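Local coordinates for nitrogenase molybdenum-iron protein alpha chain (Clostridium pasteurianum, PDB 5VQ3) that forms part of the nitrogenase complex, reducing dinitrogen to ammonia at an iron-sulfur-molybdenum cluster with electrons delivered through an [8Fe-7S] cluster, at residues Leu259-Arg264 against Ile282-Ile287. Residues are numbered along the deposited sequence; the frame is centred on the assembly and turned at random.
Sequences LVQCHR and IKCNFI. With ICS (iron-sulfur-molybdenum cluster with interstitial carbon), chain F.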
loop_
_atom_site.group_PDB
_atom_site.type_symbol
_atom_site.label_atom_id
_atom_site.label_comp_id
_atom_site.label_asym_id
_atom_site.label_seq_id
_atom_site.Cartn_x
_atom_site.Cartn_y
_atom_site.Cartn_z
ATOM N N LEU A 259 41.598 -14.070 16.460
ATOM C CA LEU A 259 40.654 -15.131 16.241
ATOM C C LEU A 259 40.348 -15.109 14.756
ATOM O O LEU A 259 40.056 -14.072 14.228
ATOM C CB LEU A 259 39.376 -14.878 17.005
ATOM C CG LEU A 259 39.463 -14.675 18.517
ATOM C CD1 LEU A 259 38.041 -14.538 19.065
ATOM C CD2 LEU A 259 40.189 -15.825 19.155
ATOM N N VAL A 260 40.372 -16.254 14.107
ATOM C CA VAL A 260 40.186 -16.326 12.673
ATOM C C VAL A 260 38.875 -17.040 12.417
ATOM O O VAL A 260 38.765 -18.269 12.539
ATOM C CB VAL A 260 41.369 -17.046 11.982
ATOM C CG1 VAL A 260 41.074 -17.275 10.516
ATOM C CG2 VAL A 260 42.629 -16.260 12.171
ATOM N N GLN A 261 37.838 -16.251 12.098
ATOM C CA GLN A 261 36.547 -16.809 11.786
ATOM C C GLN A 261 36.569 -17.387 10.355
ATOM O O GLN A 261 36.430 -18.602 10.176
ATOM C CB GLN A 261 35.441 -15.736 11.972
ATOM C CG GLN A 261 34.052 -16.196 11.573
ATOM C CD GLN A 261 33.448 -17.298 12.414
ATOM O OE1 GLN A 261 33.477 -17.255 13.640
ATOM N NE2 GLN A 261 32.883 -18.289 11.750
ATOM N N CYS A 262 36.710 -16.531 9.349
ATOM C CA CYS A 262 36.819 -17.026 7.960
ATOM C C CYS A 262 38.270 -17.241 7.593
ATOM O O CYS A 262 39.007 -16.282 7.311
ATOM C CB CYS A 262 36.219 -16.043 6.950
ATOM S SG CYS A 262 36.455 -16.703 5.288
ATOM N N HIS A 263 38.696 -18.498 7.623
ATOM C CA HIS A 263 40.063 -18.814 7.237
ATOM C C HIS A 263 40.419 -18.463 5.779
ATOM O O HIS A 263 41.435 -17.888 5.539
ATOM C CB HIS A 263 40.386 -20.262 7.498
ATOM C CG HIS A 263 41.787 -20.626 7.114
ATOM N ND1 HIS A 263 42.089 -21.215 5.907
ATOM C CD2 HIS A 263 42.965 -20.439 7.751
ATOM C CE1 HIS A 263 43.393 -21.407 5.830
ATOM N NE2 HIS A 263 43.948 -20.933 6.929
ATOM N N ARG A 264 39.521 -18.757 4.842
ATOM C CA ARG A 264 39.761 -18.492 3.455
ATOM C C ARG A 264 40.139 -17.038 3.187
ATOM O O ARG A 264 41.127 -16.740 2.523
ATOM C CB ARG A 264 38.536 -18.924 2.639
ATOM C CG ARG A 264 38.664 -18.840 1.123
ATOM C CD ARG A 264 39.774 -19.734 0.524
ATOM N NE ARG A 264 41.100 -19.095 0.504
ATOM C CZ ARG A 264 42.225 -19.617 1.037
ATOM N NH1 ARG A 264 42.234 -20.821 1.628
ATOM N NH2 ARG A 264 43.352 -18.923 0.955
ATOM N N ILE A 282 44.104 -18.295 16.525
ATOM C CA ILE A 282 43.363 -19.540 16.587
ATOM C C ILE A 282 42.150 -19.492 15.681
ATOM O O ILE A 282 41.601 -18.405 15.432
ATOM C CB ILE A 282 42.897 -19.882 18.009
ATOM C CG1 ILE A 282 42.047 -18.778 18.612
ATOM C CG2 ILE A 282 44.108 -20.135 18.898
ATOM C CD1 ILE A 282 41.276 -19.292 19.825
ATOM N N LYS A 283 41.703 -20.663 15.240
ATOM C CA LYS A 283 40.478 -20.756 14.487
ATOM C C LYS A 283 39.351 -20.451 15.458
ATOM O O LYS A 283 39.369 -20.972 16.579
ATOM C CB LYS A 283 40.291 -22.138 13.877
ATOM C CG LYS A 283 39.059 -22.244 12.968
ATOM C CD LYS A 283 39.220 -21.465 11.629
ATOM C CE LYS A 283 38.012 -21.622 10.683
ATOM N NZ LYS A 283 36.741 -21.037 11.210
ATOM N N CYS A 284 38.440 -19.576 15.012
ATOM C CA CYS A 284 37.251 -19.054 15.703
ATOM C C CYS A 284 36.065 -19.714 15.009
ATOM O O CYS A 284 35.934 -19.599 13.791
ATOM C CB CYS A 284 37.145 -17.533 15.423
ATOM S SG CYS A 284 35.684 -16.767 16.021
ATOM N N ASN A 285 35.191 -20.371 15.740
ATOM C CA ASN A 285 34.020 -20.979 15.125
ATOM C C ASN A 285 32.751 -20.465 15.846
ATOM O O ASN A 285 32.205 -21.175 16.668
ATOM C CB ASN A 285 34.151 -22.525 15.191
ATOM C CG ASN A 285 35.430 -23.077 14.481
ATOM O OD1 ASN A 285 36.367 -23.638 15.113
ATOM N ND2 ASN A 285 35.451 -22.956 13.162
ATOM N N PHE A 286 32.281 -19.244 15.545
ATOM C CA PHE A 286 31.234 -18.579 16.351
ATOM C C PHE A 286 29.785 -18.877 15.917
ATOM O O PHE A 286 28.861 -18.134 16.272
ATOM C CB PHE A 286 31.395 -17.066 16.376
ATOM C CG PHE A 286 32.176 -16.536 17.547
ATOM C CD1 PHE A 286 31.745 -16.735 18.840
ATOM C CD2 PHE A 286 33.330 -15.780 17.327
ATOM C CE1 PHE A 286 32.459 -16.236 19.910
ATOM C CE2 PHE A 286 34.058 -15.273 18.390
ATOM C CZ PHE A 286 33.617 -15.508 19.688
ATOM N N ILE A 287 29.593 -19.964 15.189
ATOM C CA ILE A 287 28.283 -20.405 14.707
ATOM C C ILE A 287 27.963 -21.741 15.348
ATOM O O ILE A 287 28.740 -22.699 15.220
ATOM C CB ILE A 287 28.292 -20.517 13.177
ATOM C CG1 ILE A 287 28.503 -19.112 12.573
ATOM C CG2 ILE A 287 26.987 -21.132 12.703
ATOM C CD1 ILE A 287 29.059 -19.083 11.165
HETATM FE FE1 ICS F . 34.621 -16.028 4.094
HETATM MO MO1 ICS F . 28.859 -14.790 0.334
HETATM FE FE2 ICS F . 33.683 -15.241 1.712
HETATM FE FE3 ICS F . 32.394 -14.510 3.931
HETATM FE FE4 ICS F . 32.385 -17.068 3.136
HETATM FE FE5 ICS F . 30.272 -16.590 1.722
HETATM FE FE6 ICS F . 31.552 -14.780 0.335
HETATM FE FE7 ICS F . 30.271 -14.104 2.494
HETATM C CX ICS F . 31.752 -15.442 2.254
HETATM S S1A ICS F . 34.466 -17.308 2.220
HETATM S S1B ICS F . 30.342 -16.416 -0.528
HETATM S S2A ICS F . 34.527 -13.910 3.286
HETATM S S2B ICS F . 33.589 -14.504 -0.397
HETATM S S3A ICS F . 30.808 -18.520 2.695
HETATM S S3B ICS F . 30.343 -12.955 0.582
HETATM S S4A ICS F . 32.658 -16.307 5.271
HETATM S S4B ICS F . 28.509 -15.467 2.558
HETATM S S5A ICS F . 30.784 -13.019 4.343
#
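The ammonium group of Lys-283 bridges two backbone carbonyls. Lys-283 NZ donates to Gln-261 O at 2.7 Å, in the carbonyl plane, and to Cys-284 O at 3.1 Å, from above that carbonyl's plane. Bends at chi2 (71°) and chi4 (65°) fold the lysine chain back over Val-260 O to get there. The two segments belong to a parallel beta-alpha-beta unit, in which helix 263-277 links strand 257-260 to the sheet's last strand, 281-283. Val-260 joins the strands through both its backbone polar atoms: N donates to Ile-282 O, and O accepts from Cys-284 N at 2.8 Å. Beyond the strand ends, the side chain of Gln-261 carries the hydrogen bonding on. Gln-261 OE1 accepts from Phe-286 N at 3.0 Å on a lone pair, and lies at the edge of that ring. Leu-259 and Ile-282 run side by side on one face of the sheet, both touching Met-299 of helix 289-303. Lys-283 lies on the other face with Val-260. At the helix start His-263 CB approaches Lys-283 CE, and the imidazole bonds onward to Asp-374 and Arg-378. The turn after strand 257-260 carries the cluster ligand. Cys-262 is the N-cap of helix 263-277, and its CB is directed away from 282-287. A chi1 of 178° swings the sulfur opposite the backbone N, and Cys-262 SG binds the cluster's terminal iron FE1 at 2.3 Å.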